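Local structure of transcription factor cep-1 (Caenorhabditis elegans, 1T4W) at residues 1-12 / 157-171. The protein activates transcription by binding the same DNA consensus sequence as p53, promoting apoptosis under genotoxic stress and supporting proper meiotic chromosome segregation. Residues are numbered along the deposited sequence; the frame is centred on the assembly and turned at random.
Sequences EKWMEIDVLKQK and VFLDDENGNEILHAY
Met4 reaches from strand 3-8 onto the hairpin formed by strands 152-160 and 166-177. Its CB lies 4.0 Å from CD1 of Leu168. CG passes CB of Ala170, and SD sits 4.1 Å from CB of Leu159. The chain runs extended from the backbone to the sulfur, then bends at the last torsion (chi3 57°). That bend lays the methyl CE over the backbone of strand 166-177, 3.2 Å from CA of His169, a tight approach. CE also lies 3.7 Å from O of Val157 and close to N of Leu159, so it spans the two hydrogen-bonded strands of the hairpin. Leu58 of strand 57-65 also touches Met4.

Ile6 continues the apolar row. Its CD1 meets CG1 of Val157 at 4.0 Å, and its CG2 packs against CB of Ala170 and the backbone of Tyr171. At the other end, Leu168 places CD1 3.4 Å from the carbonyl O of Trp3 and CD2 against the Lys2 chain. The Lys2 and Leu168 side chains lie alongside, pointing opposite ways. The lysine is straight beyond CG, which carries NZ to O of Ile167, a 2.8 Å hydrogen bond in the carbonyl plane on a lone pair. That carbonyl belongs to a classic beta bulge, in which Ile167 and Leu168 together lie opposite Leu159. An alanine in place of Lys2 would probably leave the Ile167 carbonyl without this donor and strip the lysine methylenes from CD2 of Leu168.

Strand 3-8 is an outermost strand of the four-stranded sheet and pairs with strand 39-46. The hairpin belongs to the other sheet of the p53-like beta sandwich, the DNA-binding domain. The two sheets therefore meet here through apolar side chains, and one lysine-to-carbonyl bond adds a directional polar link at the partly exposed margin.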
# COMPACT_ATOMS: atom_id res chain seq x y z
N GLU A 1 -7.93 17.33 14.88
CA GLU A 1 -9.24 16.60 14.88
C GLU A 1 -9.05 15.11 14.58
O GLU A 1 -9.17 14.28 15.48
CB GLU A 1 -10.17 17.20 13.83
CG GLU A 1 -11.54 16.54 13.82
CD GLU A 1 -12.26 16.71 12.50
OE1 GLU A 1 -12.37 17.86 12.02
OE2 GLU A 1 -12.73 15.69 11.95
N LYS A 2 -8.78 14.79 13.32
CA LYS A 2 -8.58 13.40 12.92
C LYS A 2 -7.54 13.29 11.81
O LYS A 2 -7.45 14.15 10.93
CB LYS A 2 -9.89 12.78 12.44
CG LYS A 2 -10.46 13.42 11.16
CD LYS A 2 -11.63 12.62 10.57
CE LYS A 2 -12.20 13.31 9.31
NZ LYS A 2 -13.30 12.53 8.65
N TRP A 3 -6.73 12.24 11.85
CA TRP A 3 -5.74 12.03 10.79
C TRP A 3 -5.37 10.57 10.70
O TRP A 3 -5.70 9.77 11.59
CB TRP A 3 -4.47 12.85 11.06
CG TRP A 3 -3.88 12.62 12.42
CD1 TRP A 3 -4.04 13.41 13.53
CD2 TRP A 3 -3.08 11.51 12.84
NE1 TRP A 3 -3.38 12.87 14.60
CE2 TRP A 3 -2.78 11.70 14.21
CE3 TRP A 3 -2.58 10.37 12.19
CZ2 TRP A 3 -2.00 10.79 14.94
CZ3 TRP A 3 -1.81 9.46 12.92
CH2 TRP A 3 -1.53 9.68 14.28
N MET A 4 -4.72 10.21 9.60
CA MET A 4 -4.26 8.85 9.41
C MET A 4 -2.98 8.87 8.60
O MET A 4 -2.79 9.71 7.72
CB MET A 4 -5.30 7.96 8.72
CG MET A 4 -4.84 6.48 8.57
SD MET A 4 -6.16 5.29 8.18
CE MET A 4 -6.74 5.97 6.77
N GLU A 5 -2.07 7.96 8.92
CA GLU A 5 -0.80 7.87 8.22
C GLU A 5 -0.46 6.43 7.97
O GLU A 5 -0.83 5.56 8.77
CB GLU A 5 0.34 8.45 9.06
CG GLU A 5 0.28 9.94 9.34
CD GLU A 5 0.53 10.77 8.10
OE1 GLU A 5 1.44 10.40 7.31
OE2 GLU A 5 -0.16 11.79 7.92
N ILE A 6 0.20 6.16 6.85
CA ILE A 6 0.66 4.82 6.57
C ILE A 6 2.19 4.94 6.43
O ILE A 6 2.68 5.88 5.83
CB ILE A 6 0.00 4.21 5.31
CG1 ILE A 6 0.62 2.83 5.05
CG2 ILE A 6 0.13 5.16 4.10
CD1 ILE A 6 -0.10 1.97 4.02
N ASP A 7 2.93 4.02 7.04
CA ASP A 7 4.39 4.07 6.97
C ASP A 7 4.95 2.66 7.05
O ASP A 7 4.25 1.73 7.43
CB ASP A 7 4.97 4.86 8.15
CG ASP A 7 4.66 6.32 8.08
OD1 ASP A 7 5.35 7.04 7.32
OD2 ASP A 7 3.72 6.75 8.80
N VAL A 8 6.22 2.49 6.69
CA VAL A 8 6.80 1.16 6.86
C VAL A 8 7.41 1.21 8.27
O VAL A 8 7.60 2.29 8.82
CB VAL A 8 7.92 0.87 5.83
CG1 VAL A 8 7.36 0.94 4.40
CG2 VAL A 8 9.07 1.85 6.04
N LEU A 9 7.67 0.06 8.87
CA LEU A 9 8.29 0.03 10.19
C LEU A 9 9.77 0.35 9.96
O LEU A 9 10.55 -0.54 9.65
CB LEU A 9 8.13 -1.35 10.82
CG LEU A 9 8.64 -1.56 12.24
CD1 LEU A 9 8.04 -0.51 13.18
CD2 LEU A 9 8.27 -2.97 12.70
N LYS A 10 10.13 1.62 10.11
CA LYS A 10 11.47 2.10 9.87
C LYS A 10 12.63 1.32 10.47
O LYS A 10 13.63 1.10 9.80
CB LYS A 10 11.57 3.57 10.28
CG LYS A 10 10.77 4.49 9.36
CD LYS A 10 11.06 4.18 7.89
CE LYS A 10 12.56 4.29 7.57
NZ LYS A 10 13.05 3.26 6.58
N GLN A 11 12.49 0.91 11.71
CA GLN A 11 13.54 0.15 12.36
C GLN A 11 14.07 -0.91 11.42
O GLN A 11 15.25 -0.93 11.08
CB GLN A 11 13.03 -0.52 13.64
CG GLN A 11 12.55 0.42 14.74
CD GLN A 11 11.15 0.97 14.50
OE1 GLN A 11 10.93 1.80 13.62
NE2 GLN A 11 10.19 0.50 15.30
N LYS A 12 13.19 -1.79 10.97
CA LYS A 12 13.60 -2.88 10.09
C LYS A 12 13.96 -2.45 8.68
O LYS A 12 14.94 -2.93 8.11
CB LYS A 12 12.50 -3.93 10.04
CG LYS A 12 12.05 -4.39 11.41
CD LYS A 12 11.51 -5.81 11.36
CE LYS A 12 10.38 -5.95 10.36
NZ LYS A 12 10.03 -7.38 10.14
N VAL A 157 -4.89 2.97 1.93
CA VAL A 157 -5.69 2.43 3.03
C VAL A 157 -6.83 3.40 3.37
O VAL A 157 -6.69 4.62 3.28
CB VAL A 157 -4.84 2.17 4.30
CG1 VAL A 157 -3.92 0.96 4.06
CG2 VAL A 157 -4.06 3.40 4.67
N PHE A 158 -7.95 2.82 3.78
CA PHE A 158 -9.16 3.58 4.10
C PHE A 158 -9.71 3.09 5.42
O PHE A 158 -9.76 1.87 5.68
CB PHE A 158 -10.23 3.33 3.02
CG PHE A 158 -9.77 3.70 1.63
CD1 PHE A 158 -9.93 5.00 1.16
CD2 PHE A 158 -9.11 2.77 0.84
CE1 PHE A 158 -9.42 5.38 -0.11
CE2 PHE A 158 -8.60 3.13 -0.42
CZ PHE A 158 -8.75 4.43 -0.90
N LEU A 159 -10.08 4.04 6.28
CA LEU A 159 -10.67 3.68 7.55
C LEU A 159 -12.17 3.91 7.35
O LEU A 159 -12.57 5.03 7.02
CB LEU A 159 -10.14 4.56 8.68
CG LEU A 159 -10.51 4.07 10.09
CD1 LEU A 159 -9.84 2.73 10.37
CD2 LEU A 159 -10.06 5.09 11.12
N ASP A 160 -12.98 2.86 7.51
CA ASP A 160 -14.43 2.98 7.35
C ASP A 160 -15.17 2.86 8.67
O ASP A 160 -14.74 2.12 9.57
CB ASP A 160 -15.00 1.86 6.48
CG ASP A 160 -14.60 1.95 5.01
OD1 ASP A 160 -14.15 3.01 4.53
OD2 ASP A 160 -14.76 0.92 4.35
N ASP A 161 -16.31 3.56 8.78
CA ASP A 161 -17.12 3.46 9.99
C ASP A 161 -18.01 2.21 9.86
O ASP A 161 -17.86 1.45 8.90
CB ASP A 161 -17.98 4.71 10.19
CG ASP A 161 -19.04 4.90 9.12
OD1 ASP A 161 -19.30 3.97 8.32
OD2 ASP A 161 -19.61 6.00 9.08
N GLU A 162 -18.92 2.01 10.80
CA GLU A 162 -19.81 0.84 10.78
C GLU A 162 -20.74 0.78 9.58
O GLU A 162 -21.11 -0.29 9.12
CB GLU A 162 -20.66 0.79 12.06
CG GLU A 162 -19.90 1.01 13.34
CD GLU A 162 -19.33 2.41 13.43
OE1 GLU A 162 -20.12 3.38 13.41
OE2 GLU A 162 -18.09 2.54 13.51
N ASN A 163 -21.12 1.94 9.06
CA ASN A 163 -22.01 1.98 7.91
C ASN A 163 -21.28 1.85 6.57
O ASN A 163 -21.90 1.89 5.50
CB ASN A 163 -22.83 3.26 7.96
CG ASN A 163 -23.73 3.30 9.17
OD1 ASN A 163 -23.82 4.32 9.85
ND2 ASN A 163 -24.39 2.19 9.46
N GLY A 164 -19.96 1.69 6.64
CA GLY A 164 -19.19 1.54 5.42
C GLY A 164 -18.74 2.84 4.78
O GLY A 164 -18.31 2.85 3.63
N ASN A 165 -18.88 3.95 5.50
CA ASN A 165 -18.45 5.24 4.97
C ASN A 165 -16.97 5.43 5.29
O ASN A 165 -16.54 5.18 6.44
CB ASN A 165 -19.21 6.40 5.62
CG ASN A 165 -20.71 6.31 5.42
OD1 ASN A 165 -21.20 6.38 4.29
ND2 ASN A 165 -21.44 6.14 6.52
N GLU A 166 -16.21 5.84 4.28
CA GLU A 166 -14.79 6.12 4.47
C GLU A 166 -14.72 7.37 5.35
O GLU A 166 -15.40 8.36 5.06
CB GLU A 166 -14.11 6.43 3.14
CG GLU A 166 -12.71 7.03 3.30
CD GLU A 166 -12.16 7.65 2.01
OE1 GLU A 166 -12.50 7.17 0.91
OE2 GLU A 166 -11.37 8.62 2.10
N ILE A 167 -13.94 7.32 6.43
CA ILE A 167 -13.82 8.52 7.26
C ILE A 167 -12.39 9.10 7.22
O ILE A 167 -12.18 10.28 7.51
CB ILE A 167 -14.28 8.28 8.74
CG1 ILE A 167 -13.44 7.22 9.43
CG2 ILE A 167 -15.75 7.86 8.76
CD1 ILE A 167 -13.83 7.04 10.91
N LEU A 168 -11.42 8.27 6.82
CA LEU A 168 -10.03 8.72 6.68
C LEU A 168 -9.36 7.84 5.65
O LEU A 168 -9.81 6.73 5.39
CB LEU A 168 -9.24 8.58 7.99
CG LEU A 168 -9.43 9.58 9.14
CD1 LEU A 168 -8.82 9.01 10.41
CD2 LEU A 168 -8.77 10.90 8.78
N HIS A 169 -8.27 8.34 5.07
CA HIS A 169 -7.51 7.57 4.08
C HIS A 169 -6.07 8.00 4.13
O HIS A 169 -5.75 9.04 4.71
CB HIS A 169 -8.07 7.75 2.65
CG HIS A 169 -7.79 9.09 2.02
ND1 HIS A 169 -8.36 10.26 2.46
CD2 HIS A 169 -7.04 9.43 0.94
CE1 HIS A 169 -7.98 11.26 1.69
NE2 HIS A 169 -7.18 10.78 0.76
N ALA A 170 -5.19 7.19 3.55
CA ALA A 170 -3.76 7.50 3.50
C ALA A 170 -3.16 6.60 2.44
O ALA A 170 -3.73 5.57 2.10
CB ALA A 170 -3.09 7.23 4.86
N TYR A 171 -2.00 6.98 1.92
CA TYR A 171 -1.37 6.14 0.93
C TYR A 171 0.12 6.40 0.82
O TYR A 171 0.63 7.41 1.32
CB TYR A 171 -2.02 6.34 -0.46
CG TYR A 171 -2.06 7.79 -0.93
CD1 TYR A 171 -0.92 8.40 -1.45
CD2 TYR A 171 -3.22 8.56 -0.80
CE1 TYR A 171 -0.92 9.72 -1.82
CE2 TYR A 171 -3.24 9.90 -1.17
CZ TYR A 171 -2.08 10.47 -1.68
OH TYR A 171 -2.05 11.78 -2.04